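YcgJ protein (Bacillus subtilis, PDB 1XXL) is probably a methyltransferase that uses S-adenosylmethionine as methyl donor, though its substrate is not known. Local coordinates at residues I214-N217 and Q221-S224; D134-H139 and I198-H203; D89-R94 and R108-V113; L140-L143 and S147-R150; R72-T77 and L81-D86. All blocks are in the same frame, centred on the assembly; numbering follows the deposited sequence.

Contact 1 of 5, residues I214-N217 and Q221-S224; sequences ITLN and QPIS
Thr215 and Ser224 pair across a short antiparallel beta hairpin, and a classic beta bulge interrupts it at once, because Ile223 and Ser224 both face Thr215. The backbone bonds define the bulge. Thr215 N gives a nearly straight bond to Ser224 O (2.9 Å), while Thr215 O takes two donors from the same face of its carbonyl plane, Ile223 N at 2.8 Å and Ser224 N at 3.2 Å. Past the bulge, Leu216 lies opposite Pro222 as a non-hydrogen-bonded pair.

The side-chain contacts divide between the sheet faces. Leu216 sets its CD2 methyl against Pro222 CB at 3.8 Å, on the face that Ile198 and Leu201 of helix 191-202 cover through Pro222. On the other face Ser224 OG comes up to Thr215 CB, 3.3 Å away. Ile223 crosses Asn217 at about a right angle, its CD1 resting on the amide carbon CG.

Toward the turn, Gln221 O is gripped twice by Asn217, from opposite faces of the carbonyl plane. The backbone N makes the straighter bond, at 2.8 Å; the amide ND2, 3.1 Å from Gln221 O, stands above that plane, 48° out of it.

Contact 2 of 5, residues D134-H139 and I198-H203; sequences DEFVNH and ITHLNH
Phe136 and His200 are the residues whose CA atoms come nearest between two nearly antiparallel helical segments, 134-139 of helix 131-144 and 198-202 of helix 191-202, whose axes run 154° apart in direction and approach to 11.1 Å. That is a wide spacing, and the imidazole of His200 bridges it.

With CG anti to the backbone N, His200 sends its ring across to the other helix, where NE2 donates a nearly straight bond to Phe136 O at 2.8 Å. The oxygen lies close to the imidazole plane. The bond shows that NE2 carries a proton, and it holds the ring against rotation.

Both faces of the imidazole are used. Over one lies the Phe136 ring in an offset stack, with centroids 4.1 Å apart and planes only 18° from parallel; NE2 sits above the Phe136 ring toward its rim, nearest CD2. On the opposite face His139 comes edge-on, its CD2 pointing at CE1 of His200 at 3.5 Å, the two planes 74° apart. Leu201 adds a modest apolar touch, its CD2 reaching CZ of Phe136 at 4.3 Å.

Along the first helix, Asn138 ND2 bonds back to Asp134 O, one turn earlier, while its OD1 accepts from Glu151 N. Leu140, next on the same helix, packs against both His200 and Leu201.

Burial falls from the enclosed Phe136 to the exposed His139, and together with His200 they form an aromatic cluster joining an antiparallel helix pair.

Contact 3 of 5, residues D89-R94 and R108-V113; sequences DIITCR and REVARV. With SO4 (sulfate ion), chain C.
Ile91 points from strand 88-94 into helix 103-113, and its CD1 methyl does all the close touching. It meets Val113 CG2 at 3.6 Å, the two side chains crossing at about a right angle, and Val110 CG1 at 4.0 Å; CD1 also lies 3.5 Å from Val110 O. All three side chains are buried, and Ile28, Leu26 and Phe120 of the neighbouring strands close the layer: helix against the parallel strands of the sheet, as in the Rossmann-like core of methyltransferases.

The polar groups lie away from this apolar seam. On another side of the helix, beside the loop 81-86, Arg112 grips Glu109 side-on, NE to OE1 at 3.0 Å and NH2 to OE2 at 3.1 Å, a two-pronged salt bridge.

At the strand's far end Arg94, a residue that binds S-adenosylmethionine, turns away from the helix. Its chain bends at chi3 (63°), and the guanidinium meets a sulfate edge-on, NH1 to O3 and NH2 to O4, each 3.2 Å. Thr35 OG1 takes NE, and the backbone N of His6, a residue of the purification tag, also binds the sulfate. A leucine here would probably leave the sulfate without its paired donors and Thr35 OG1 without its NE partner.

The sulfate, probably from the crystallisation liquor, shows that this edge can hold an anion, but does not settle how it meets S-adenosylmethionine.

Contact 4 of 5, residues L140-L143 and S147-R150; sequences LNRL and SHVR
Val149 O is gripped by the guanidinium of Arg142, whose NH2 donates at 2.7 Å and whose NE adds a long, weak bond at 3.3 Å. The stronger bond is bent, 142° at the hydrogen, and the oxygen lies near the guanidinium edge, somewhat tilted from its plane. Arg142 gets there by leaving helix 131-144 with CG anti to the backbone N and then bending at chi3 (-58°), which carries the group over the loop that follows the helix. The same NH2 also donates to a water, 3.1 Å away, which in turn accepts from Arg150 NH1 at 3.0 Å. One water thus links two like charges, with Arg142 NH2 and Arg150 NH1 standing 5.8 Å apart.

His148 fills the gap between loop and helix. Asn141 lays its CB over one face of the imidazole, a CH-pi contact 3.8 Å from the ring centroid, while Arg142 NE comes to the ring edge at 3.7 Å from CD2. The ring and guanidinium planes are 46° apart, so this is no stack.

Other parts of the fold satisfy the polar ends: His148 NE2 bonds to Asn138 OD1, Asn141 ND2 to Glu151 OE2, and Arg150 NH2 makes salt bridges with Glu156 and Asp134. The His148 ring also meets that of His98.

The chemistry is that of a loop held back on its parent helix: a cationic side chain collects a backbone carbonyl. Glu156 and Asp134 probably offset the charge of Arg150, while Arg142 meets a carbonyl oxygen and a water.

Contact 5 of 5, residues R72-T77 and L81-D86; sequences RFQQGT and LPFPDD
Gln74 and Pro82 meet from opposite directions, the amide nitrogen NE2 lying 3.6 Å from Pro82 CG. The contacts of this kind, a polar amide laid on apolar carbon, carry most of the interface. Gln74 sets CG between its backbone N and carbonyl carbon (chi1 65°) and then runs extended, which brings the amide near CZ of Phe83, NE2 at 3.9 Å. Amide and ring planes are 47° apart, and the approach is oblique. Pro82 CG in turn lies over the centre of one face of Phe83, 3.9 Å above it, so amide, proline and ring pack as one group. A valine in place of Gln74 would probably lose the reach of the amide and open a gap beside Pro82 CG and Phe83 CZ.

The other contact is of a methyl with a backbone oxygen: Leu81 CD2 approaches Thr77 O at 3.6 Å, where the chain turns back after strand 71-75. Inward, Leu81 and Phe83 pack on Leu26 and Val113, and Phe83 meets Phe88 edge-to-face. Polar ties go elsewhere, Leu81 N to Glu109 OE2 and Phe83 O to Arg112 NH1.

Thr77 lies about 4 Å, side chain to side chain, from both Ala51 and Glu79, both assigned to the S-adenosylmethionine site. With the two segments joined by van der Waals contact alone, the shape of this binding-site loop probably depends on packing and on its bonds to helix 103-113.

The five contacts fall into two groups on the chain. Contacts 3 and 5, with centres about 10 Å apart, belong to the methyltransferase core and are joined by the salt bridge from Arg112 NH1 to Asp85 OD1 (2.8 Å). Contact 3 supplies Arg94 to the S-adenosylmethionine site, and contact 5 flanks Ala51 and Glu79. Contacts 1, 2 and 4 belong to the other group: Pro222 packs on Leu201 between contacts 1 and 2, while Asp134 OD1 reaches Arg150 NH2 at 2.8 Å between contacts 2 and 4, which share helix 131-144. Contact 4 approaches the site, Val149 lying about 7 Å from Glu79 between side chains; contact 1 lies far off, its centre about 41 Å from that of contact 5.

Contact 1 of 5, residues I214-N217 and Q221-S224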
# COMPACT_ATOMS: atom_id res chain seq x y z
N ILE A 214 5.64 3.92 -20.67
CA ILE A 214 6.61 4.99 -20.55
C ILE A 214 6.45 5.99 -21.68
O ILE A 214 6.51 5.64 -22.87
CB ILE A 214 8.05 4.44 -20.48
CG1 ILE A 214 8.22 3.59 -19.23
CG2 ILE A 214 9.09 5.57 -20.43
CD1 ILE A 214 9.63 2.88 -19.14
N THR A 215 6.21 7.24 -21.31
CA THR A 215 6.09 8.33 -22.28
C THR A 215 7.20 9.35 -22.00
O THR A 215 7.39 9.75 -20.85
CB THR A 215 4.68 8.99 -22.22
OG1 THR A 215 3.69 8.01 -22.55
CG2 THR A 215 4.57 10.14 -23.22
N LEU A 216 7.93 9.73 -23.06
CA LEU A 216 9.09 10.63 -22.98
C LEU A 216 9.00 11.75 -24.03
O LEU A 216 8.41 11.58 -25.09
CB LEU A 216 10.39 9.83 -23.25
CG LEU A 216 10.61 8.54 -22.46
CD1 LEU A 216 11.80 7.77 -22.98
CD2 LEU A 216 10.78 8.85 -21.00
N ASN A 217 9.61 12.90 -23.71
CA ASN A 217 9.90 13.93 -24.72
C ASN A 217 11.01 13.46 -25.66
O ASN A 217 11.78 12.56 -25.32
CB ASN A 217 10.36 15.22 -24.04
CG ASN A 217 9.23 15.98 -23.38
OD1 ASN A 217 8.41 16.59 -24.06
ND2 ASN A 217 9.20 15.99 -22.05
N GLN A 221 13.44 13.81 -21.71
CA GLN A 221 12.81 14.24 -20.46
C GLN A 221 11.52 13.42 -20.28
O GLN A 221 10.66 13.43 -21.18
CB GLN A 221 12.52 15.74 -20.48
CG GLN A 221 11.88 16.30 -19.20
CD GLN A 221 12.82 16.33 -18.01
OE1 GLN A 221 14.03 16.10 -18.13
NE2 GLN A 221 12.27 16.64 -16.83
N PRO A 222 11.40 12.66 -19.17
CA PRO A 222 10.21 11.81 -19.04
C PRO A 222 8.95 12.62 -18.81
O PRO A 222 9.00 13.70 -18.23
CB PRO A 222 10.54 10.93 -17.83
CG PRO A 222 12.05 11.06 -17.67
CD PRO A 222 12.32 12.46 -18.04
N ILE A 223 7.82 12.07 -19.27
CA ILE A 223 6.53 12.71 -19.14
C ILE A 223 5.62 11.93 -18.19
O ILE A 223 5.03 12.51 -17.28
CB ILE A 223 5.88 12.87 -20.52
CG1 ILE A 223 6.66 13.91 -21.32
CG2 ILE A 223 4.42 13.29 -20.40
CD1 ILE A 223 6.38 13.89 -22.80
N SER A 224 5.49 10.63 -18.43
CA SER A 224 4.61 9.81 -17.63
C SER A 224 4.99 8.33 -17.69
O SER A 224 5.74 7.90 -18.56
CB SER A 224 3.15 10.00 -18.08
OG SER A 224 2.97 9.61 -19.43

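Contact 2 of 5, residues D134-H139 and I198-H203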
# COMPACT_ATOMS: atom_id res chain seq x y z
N ASP A 134 10.22 -6.84 -12.73
CA ASP A 134 10.22 -6.76 -11.26
C ASP A 134 11.35 -5.82 -10.78
O ASP A 134 11.15 -4.83 -10.07
CB ASP A 134 10.41 -8.18 -10.73
CG ASP A 134 10.48 -8.26 -9.24
OD1 ASP A 134 9.97 -9.28 -8.72
OD2 ASP A 134 11.02 -7.33 -8.59
N GLU A 135 12.55 -6.15 -11.21
CA GLU A 135 13.75 -5.38 -10.91
C GLU A 135 13.68 -3.91 -11.44
O GLU A 135 14.07 -2.97 -10.75
CB GLU A 135 14.87 -6.18 -11.53
CG GLU A 135 16.25 -5.74 -11.44
CD GLU A 135 17.17 -6.83 -12.04
OE1 GLU A 135 18.26 -6.47 -12.57
OE2 GLU A 135 16.78 -8.04 -12.02
N PHE A 136 13.15 -3.73 -12.64
CA PHE A 136 13.08 -2.39 -13.25
C PHE A 136 12.25 -1.44 -12.40
O PHE A 136 12.67 -0.33 -12.08
CB PHE A 136 12.47 -2.48 -14.66
CG PHE A 136 12.33 -1.16 -15.32
CD1 PHE A 136 11.15 -0.42 -15.20
CD2 PHE A 136 13.37 -0.63 -16.07
CE1 PHE A 136 11.03 0.81 -15.81
CE2 PHE A 136 13.24 0.59 -16.69
CZ PHE A 136 12.08 1.31 -16.55
N VAL A 137 11.06 -1.90 -12.03
CA VAL A 137 10.14 -1.09 -11.28
C VAL A 137 10.58 -0.90 -9.83
O VAL A 137 10.39 0.18 -9.28
CB VAL A 137 8.68 -1.58 -11.40
CG1 VAL A 137 8.43 -2.91 -10.67
CG2 VAL A 137 7.71 -0.47 -10.92
N ASN A 138 11.17 -1.93 -9.22
CA ASN A 138 11.69 -1.77 -7.87
C ASN A 138 12.85 -0.78 -7.78
O ASN A 138 12.91 0.04 -6.84
CB ASN A 138 12.08 -3.12 -7.25
CG ASN A 138 10.92 -3.78 -6.54
OD1 ASN A 138 10.53 -3.33 -5.47
ND2 ASN A 138 10.34 -4.82 -7.14
N HIS A 139 13.74 -0.86 -8.76
CA HIS A 139 14.84 0.09 -8.88
C HIS A 139 14.28 1.51 -9.11
O HIS A 139 14.74 2.46 -8.46
CB HIS A 139 15.80 -0.31 -10.02
CG HIS A 139 17.05 0.50 -10.08
ND1 HIS A 139 17.95 0.56 -9.04
CD2 HIS A 139 17.55 1.32 -11.04
CE1 HIS A 139 18.95 1.36 -9.36
NE2 HIS A 139 18.72 1.85 -10.57
N ILE A 198 16.10 9.37 -14.90
CA ILE A 198 15.90 9.70 -16.31
C ILE A 198 16.61 8.68 -17.19
O ILE A 198 16.03 8.17 -18.14
CB ILE A 198 16.33 11.15 -16.63
CG1 ILE A 198 15.41 12.16 -15.91
CG2 ILE A 198 16.33 11.38 -18.12
CD1 ILE A 198 15.93 13.62 -15.87
N THR A 199 17.86 8.35 -16.84
CA THR A 199 18.63 7.31 -17.56
C THR A 199 17.91 5.94 -17.52
O THR A 199 17.84 5.25 -18.53
CB THR A 199 20.06 7.14 -16.96
OG1 THR A 199 20.77 8.37 -17.08
CG2 THR A 199 20.85 6.07 -17.67
N HIS A 200 17.40 5.57 -16.35
CA HIS A 200 16.67 4.31 -16.16
C HIS A 200 15.47 4.21 -17.10
O HIS A 200 15.28 3.21 -17.77
CB HIS A 200 16.22 4.22 -14.70
CG HIS A 200 15.70 2.88 -14.29
ND1 HIS A 200 16.44 1.72 -14.41
CD2 HIS A 200 14.52 2.53 -13.72
CE1 HIS A 200 15.73 0.71 -13.95
NE2 HIS A 200 14.56 1.17 -13.51
N LEU A 201 14.68 5.28 -17.14
CA LEU A 201 13.49 5.35 -18.01
C LEU A 201 13.85 5.39 -19.49
O LEU A 201 13.21 4.73 -20.30
CB LEU A 201 12.61 6.56 -17.63
CG LEU A 201 11.89 6.48 -16.27
CD1 LEU A 201 11.31 7.84 -15.79
CD2 LEU A 201 10.80 5.42 -16.28
N ASN A 202 14.87 6.15 -19.84
CA ASN A 202 15.31 6.28 -21.23
C ASN A 202 15.95 5.03 -21.79
O ASN A 202 15.90 4.82 -22.99
CB ASN A 202 16.30 7.45 -21.38
CG ASN A 202 15.59 8.76 -21.60
OD1 ASN A 202 15.29 9.49 -20.66
ND2 ASN A 202 15.26 9.03 -22.86
N HIS A 203 16.56 4.22 -20.93
CA HIS A 203 17.18 2.97 -21.36
C HIS A 203 16.31 1.73 -21.11
O HIS A 203 16.77 0.61 -21.25
CB HIS A 203 18.54 2.83 -20.67
CG HIS A 203 19.55 3.83 -21.12
ND1 HIS A 203 19.38 5.19 -20.95
CD2 HIS A 203 20.73 3.68 -21.76
CE1 HIS A 203 20.42 5.83 -21.47
NE2 HIS A 203 21.25 4.93 -21.96

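Contact 3 of 5, residues D89-R94 and R108-V113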
# COMPACT_ATOMS: atom_id res chain seq x y z
N ASP A 89 -12.09 -7.06 12.59
CA ASP A 89 -12.98 -7.56 11.56
C ASP A 89 -12.40 -7.26 10.19
O ASP A 89 -12.55 -8.04 9.26
CB ASP A 89 -14.36 -6.88 11.70
CG ASP A 89 -15.04 -7.22 13.00
OD1 ASP A 89 -15.02 -6.39 13.95
OD2 ASP A 89 -15.54 -8.35 13.07
N ILE A 90 -11.78 -6.10 10.08
CA ILE A 90 -11.21 -5.64 8.83
C ILE A 90 -9.84 -5.04 9.13
O ILE A 90 -9.67 -4.32 10.13
CB ILE A 90 -12.08 -4.55 8.19
CG1 ILE A 90 -13.51 -5.07 7.94
CG2 ILE A 90 -11.43 -4.04 6.91
CD1 ILE A 90 -14.53 -3.97 7.67
N ILE A 91 -8.87 -5.34 8.27
CA ILE A 91 -7.55 -4.75 8.32
C ILE A 91 -7.23 -4.23 6.94
O ILE A 91 -7.39 -4.95 5.98
CB ILE A 91 -6.45 -5.76 8.77
CG1 ILE A 91 -6.78 -6.33 10.15
CG2 ILE A 91 -5.06 -5.07 8.74
CD1 ILE A 91 -5.89 -7.47 10.57
N THR A 92 -6.80 -2.98 6.86
CA THR A 92 -6.52 -2.30 5.61
C THR A 92 -5.07 -1.90 5.57
O THR A 92 -4.44 -1.60 6.59
CB THR A 92 -7.41 -1.01 5.40
OG1 THR A 92 -7.16 -0.06 6.45
CG2 THR A 92 -8.90 -1.35 5.41
N CYS A 93 -4.53 -1.88 4.37
CA CYS A 93 -3.15 -1.54 4.15
C CYS A 93 -3.08 -0.96 2.73
O CYS A 93 -3.21 -1.71 1.77
CB CYS A 93 -2.28 -2.80 4.30
SG CYS A 93 -0.53 -2.49 4.18
N ARG A 94 -2.95 0.36 2.62
CA ARG A 94 -3.02 1.07 1.34
C ARG A 94 -1.70 1.73 0.98
O ARG A 94 -1.24 2.62 1.69
CB ARG A 94 -4.14 2.10 1.33
CG ARG A 94 -4.40 2.71 -0.06
CD ARG A 94 -5.70 3.51 -0.11
NE ARG A 94 -5.67 4.65 0.81
CZ ARG A 94 -5.93 5.92 0.51
NH1 ARG A 94 -6.27 6.29 -0.72
NH2 ARG A 94 -5.86 6.84 1.46
N ARG A 108 2.13 -12.36 8.62
CA ARG A 108 1.94 -13.27 9.73
C ARG A 108 1.22 -12.55 10.88
O ARG A 108 0.30 -13.08 11.50
CB ARG A 108 3.31 -13.83 10.14
CG ARG A 108 3.31 -14.99 11.10
CD ARG A 108 4.76 -15.39 11.49
NE ARG A 108 5.69 -15.19 10.37
CZ ARG A 108 7.02 -15.05 10.47
NH1 ARG A 108 7.64 -15.14 11.65
NH2 ARG A 108 7.74 -14.84 9.37
N GLU A 109 1.62 -11.31 11.15
CA GLU A 109 1.00 -10.49 12.18
C GLU A 109 -0.44 -10.08 11.82
O GLU A 109 -1.33 -10.13 12.67
CB GLU A 109 1.85 -9.24 12.46
CG GLU A 109 3.02 -9.49 13.38
CD GLU A 109 2.61 -9.78 14.83
OE1 GLU A 109 2.59 -10.99 15.18
OE2 GLU A 109 2.30 -8.84 15.62
N VAL A 110 -0.64 -9.67 10.56
CA VAL A 110 -1.97 -9.36 10.05
C VAL A 110 -2.89 -10.56 10.26
O VAL A 110 -3.97 -10.40 10.81
CB VAL A 110 -1.95 -8.98 8.55
CG1 VAL A 110 -3.33 -9.07 7.93
CG2 VAL A 110 -1.38 -7.60 8.39
N ALA A 111 -2.46 -11.76 9.84
CA ALA A 111 -3.29 -12.94 10.00
C ALA A 111 -3.59 -13.23 11.47
O ALA A 111 -4.71 -13.61 11.80
CB ALA A 111 -2.64 -14.18 9.34
N ARG A 112 -2.60 -13.03 12.35
CA ARG A 112 -2.78 -13.29 13.78
C ARG A 112 -3.89 -12.41 14.39
O ARG A 112 -4.77 -12.92 15.08
CB ARG A 112 -1.46 -13.09 14.55
CG ARG A 112 -1.60 -13.27 16.02
CD ARG A 112 -0.28 -13.08 16.73
NE ARG A 112 0.12 -11.69 16.77
CZ ARG A 112 -0.43 -10.77 17.56
NH1 ARG A 112 -1.41 -11.08 18.37
NH2 ARG A 112 0.02 -9.53 17.53
N VAL A 113 -3.84 -11.11 14.13
CA VAL A 113 -4.79 -10.15 14.73
C VAL A 113 -6.14 -10.06 14.02
O VAL A 113 -7.08 -9.47 14.56
CB VAL A 113 -4.18 -8.70 14.89
CG1 VAL A 113 -2.91 -8.76 15.70
CG2 VAL A 113 -3.93 -8.02 13.56
S SO4 C . -6.74 10.13 -0.27
O1 SO4 C . -7.83 9.77 0.63
O2 SO4 C . -6.80 11.57 -0.53
O3 SO4 C . -6.87 9.36 -1.50
O4 SO4 C . -5.43 9.82 0.33

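Contact 4 of 5, residues L140-L143 and S147-R150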
# COMPACT_ATOMS: atom_id res chain seq x y z
N LEU A 140 13.31 1.66 -10.01
CA LEU A 140 12.74 2.99 -10.29
C LEU A 140 12.21 3.62 -9.01
O LEU A 140 12.51 4.77 -8.69
CB LEU A 140 11.63 2.92 -11.32
CG LEU A 140 10.85 4.20 -11.65
CD1 LEU A 140 11.74 5.27 -12.27
CD2 LEU A 140 9.73 3.85 -12.58
N ASN A 141 11.43 2.85 -8.25
CA ASN A 141 10.82 3.37 -7.04
C ASN A 141 11.85 3.62 -5.89
O ASN A 141 11.72 4.59 -5.13
CB ASN A 141 9.67 2.46 -6.61
CG ASN A 141 8.40 2.68 -7.45
OD1 ASN A 141 8.04 3.81 -7.79
ND2 ASN A 141 7.73 1.61 -7.76
N ARG A 142 12.88 2.77 -5.79
CA ARG A 142 13.94 2.98 -4.80
C ARG A 142 14.80 4.23 -5.10
O ARG A 142 15.27 4.91 -4.20
CB ARG A 142 14.83 1.73 -4.66
CG ARG A 142 15.49 1.56 -3.26
CD ARG A 142 15.93 0.05 -3.01
NE ARG A 142 14.87 -1.00 -3.10
CZ ARG A 142 14.83 -2.02 -3.98
NH1 ARG A 142 15.75 -2.16 -4.92
NH2 ARG A 142 13.83 -2.92 -3.94
N LEU A 143 15.02 4.51 -6.38
CA LEU A 143 15.80 5.70 -6.77
C LEU A 143 15.10 6.96 -6.27
O LEU A 143 15.74 7.90 -5.79
CB LEU A 143 15.95 5.76 -8.29
CG LEU A 143 17.00 4.85 -8.93
CD1 LEU A 143 16.90 4.91 -10.43
CD2 LEU A 143 18.40 5.28 -8.51
N SER A 147 13.16 5.09 1.16
CA SER A 147 12.32 4.33 2.10
C SER A 147 11.79 3.01 1.49
O SER A 147 11.39 2.09 2.22
CB SER A 147 11.15 5.22 2.51
OG SER A 147 10.72 4.87 3.80
N HIS A 148 11.78 2.94 0.16
CA HIS A 148 11.27 1.79 -0.59
C HIS A 148 12.08 0.56 -0.25
O HIS A 148 13.30 0.59 -0.32
CB HIS A 148 11.36 2.06 -2.09
CG HIS A 148 10.74 0.99 -2.94
ND1 HIS A 148 9.40 0.99 -3.27
CD2 HIS A 148 11.26 -0.12 -3.51
CE1 HIS A 148 9.13 -0.07 -4.01
NE2 HIS A 148 10.24 -0.76 -4.18
N VAL A 149 11.41 -0.50 0.15
CA VAL A 149 12.08 -1.77 0.45
C VAL A 149 11.88 -2.70 -0.73
O VAL A 149 12.82 -3.03 -1.43
CB VAL A 149 11.56 -2.40 1.77
CG1 VAL A 149 12.17 -3.77 1.99
CG2 VAL A 149 11.89 -1.47 2.97
N ARG A 150 10.64 -3.13 -0.96
CA ARG A 150 10.36 -3.97 -2.12
C ARG A 150 8.87 -4.03 -2.36
O ARG A 150 8.11 -4.14 -1.40
CB ARG A 150 10.91 -5.41 -1.91
CG ARG A 150 10.40 -6.39 -2.98
CD ARG A 150 10.99 -7.78 -2.90
NE ARG A 150 10.28 -8.65 -3.84
CZ ARG A 150 10.46 -8.66 -5.16
NH1 ARG A 150 11.36 -7.86 -5.73
NH2 ARG A 150 9.73 -9.49 -5.91
O HOH W 1 13.45 -5.81 -4.99

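Contact 5 of 5, residues R72-T77 and L81-D86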
# COMPACT_ATOMS: atom_id res chain seq x y z
N ARG A 72 -8.57 6.28 16.28
CA ARG A 72 -7.39 6.56 17.11
C ARG A 72 -6.14 6.14 16.35
O ARG A 72 -6.18 5.24 15.51
CB ARG A 72 -7.50 5.85 18.48
CG ARG A 72 -8.48 6.53 19.48
CD ARG A 72 -8.37 5.99 20.94
NE ARG A 72 -7.01 6.19 21.51
CZ ARG A 72 -6.68 7.01 22.52
NH1 ARG A 72 -7.60 7.70 23.19
NH2 ARG A 72 -5.40 7.10 22.88
N PHE A 73 -5.03 6.83 16.61
CA PHE A 73 -3.76 6.55 15.94
C PHE A 73 -2.70 6.25 16.98
O PHE A 73 -2.71 6.76 18.09
CB PHE A 73 -3.35 7.70 15.03
CG PHE A 73 -4.39 8.02 13.99
CD1 PHE A 73 -5.36 8.98 14.23
CD2 PHE A 73 -4.44 7.29 12.80
CE1 PHE A 73 -6.35 9.24 13.32
CE2 PHE A 73 -5.44 7.55 11.86
CZ PHE A 73 -6.40 8.51 12.12
N GLN A 74 -1.81 5.33 16.64
CA GLN A 74 -0.68 5.08 17.50
C GLN A 74 0.53 4.74 16.66
O GLN A 74 0.39 4.44 15.48
CB GLN A 74 -0.99 3.99 18.53
CG GLN A 74 -1.26 2.60 17.99
CD GLN A 74 -1.61 1.63 19.13
OE1 GLN A 74 -2.66 1.74 19.75
NE2 GLN A 74 -0.72 0.71 19.40
N GLN A 75 1.70 4.85 17.28
CA GLN A 75 2.92 4.49 16.61
C GLN A 75 3.13 2.97 16.69
O GLN A 75 2.94 2.35 17.74
CB GLN A 75 4.13 5.22 17.21
CG GLN A 75 5.44 4.93 16.47
CD GLN A 75 6.63 5.72 17.01
OE1 GLN A 75 6.62 6.15 18.17
NE2 GLN A 75 7.65 5.92 16.18
N GLY A 76 3.54 2.38 15.58
CA GLY A 76 3.90 0.97 15.55
C GLY A 76 4.19 0.50 14.15
O GLY A 76 3.99 1.25 13.19
N THR A 77 4.66 -0.73 14.04
CA THR A 77 4.99 -1.35 12.76
C THR A 77 4.18 -2.62 12.58
O THR A 77 3.81 -3.28 13.55
CB THR A 77 6.49 -1.67 12.66
OG1 THR A 77 6.86 -2.58 13.71
CG2 THR A 77 7.31 -0.40 12.78
N LEU A 81 2.69 -6.02 15.74
CA LEU A 81 1.44 -5.42 16.18
C LEU A 81 1.19 -5.80 17.65
O LEU A 81 1.31 -6.96 18.03
CB LEU A 81 0.28 -5.89 15.33
CG LEU A 81 0.37 -5.52 13.86
CD1 LEU A 81 -0.73 -6.23 13.09
CD2 LEU A 81 0.30 -4.01 13.67
N PRO A 82 0.84 -4.81 18.48
CA PRO A 82 0.64 -5.07 19.90
C PRO A 82 -0.71 -5.70 20.28
O PRO A 82 -0.92 -6.01 21.45
CB PRO A 82 0.77 -3.67 20.50
CG PRO A 82 0.16 -2.76 19.42
CD PRO A 82 0.68 -3.37 18.15
N PHE A 83 -1.60 -5.94 19.32
CA PHE A 83 -2.99 -6.23 19.58
C PHE A 83 -3.16 -7.69 19.84
O PHE A 83 -2.33 -8.48 19.42
CB PHE A 83 -3.87 -5.78 18.41
CG PHE A 83 -3.66 -4.33 18.05
CD1 PHE A 83 -4.07 -3.34 18.92
CD2 PHE A 83 -3.00 -3.98 16.90
CE1 PHE A 83 -3.87 -2.00 18.63
CE2 PHE A 83 -2.78 -2.64 16.59
CZ PHE A 83 -3.21 -1.65 17.46
N PRO A 84 -4.25 -8.07 20.53
CA PRO A 84 -4.52 -9.49 20.77
C PRO A 84 -4.83 -10.27 19.48
O PRO A 84 -5.25 -9.68 18.49
CB PRO A 84 -5.78 -9.45 21.65
CG PRO A 84 -5.90 -8.08 22.12
CD PRO A 84 -5.29 -7.21 21.11
N ASP A 85 -4.68 -11.59 19.53
CA ASP A 85 -5.12 -12.46 18.44
C ASP A 85 -6.59 -12.20 18.14
O ASP A 85 -7.36 -11.86 19.05
CB ASP A 85 -4.97 -13.94 18.82
CG ASP A 85 -3.54 -14.35 19.14
OD1 ASP A 85 -2.61 -13.53 19.09
OD2 ASP A 85 -3.34 -15.53 19.50
N ASP A 86 -6.99 -12.38 16.89
CA ASP A 86 -8.41 -12.35 16.51
C ASP A 86 -9.17 -11.13 17.04
O ASP A 86 -10.22 -11.26 17.68
CB ASP A 86 -9.11 -13.64 16.99
CG ASP A 86 -8.39 -14.91 16.51
OD1 ASP A 86 -8.48 -15.24 15.32
OD2 ASP A 86 -7.71 -15.56 17.34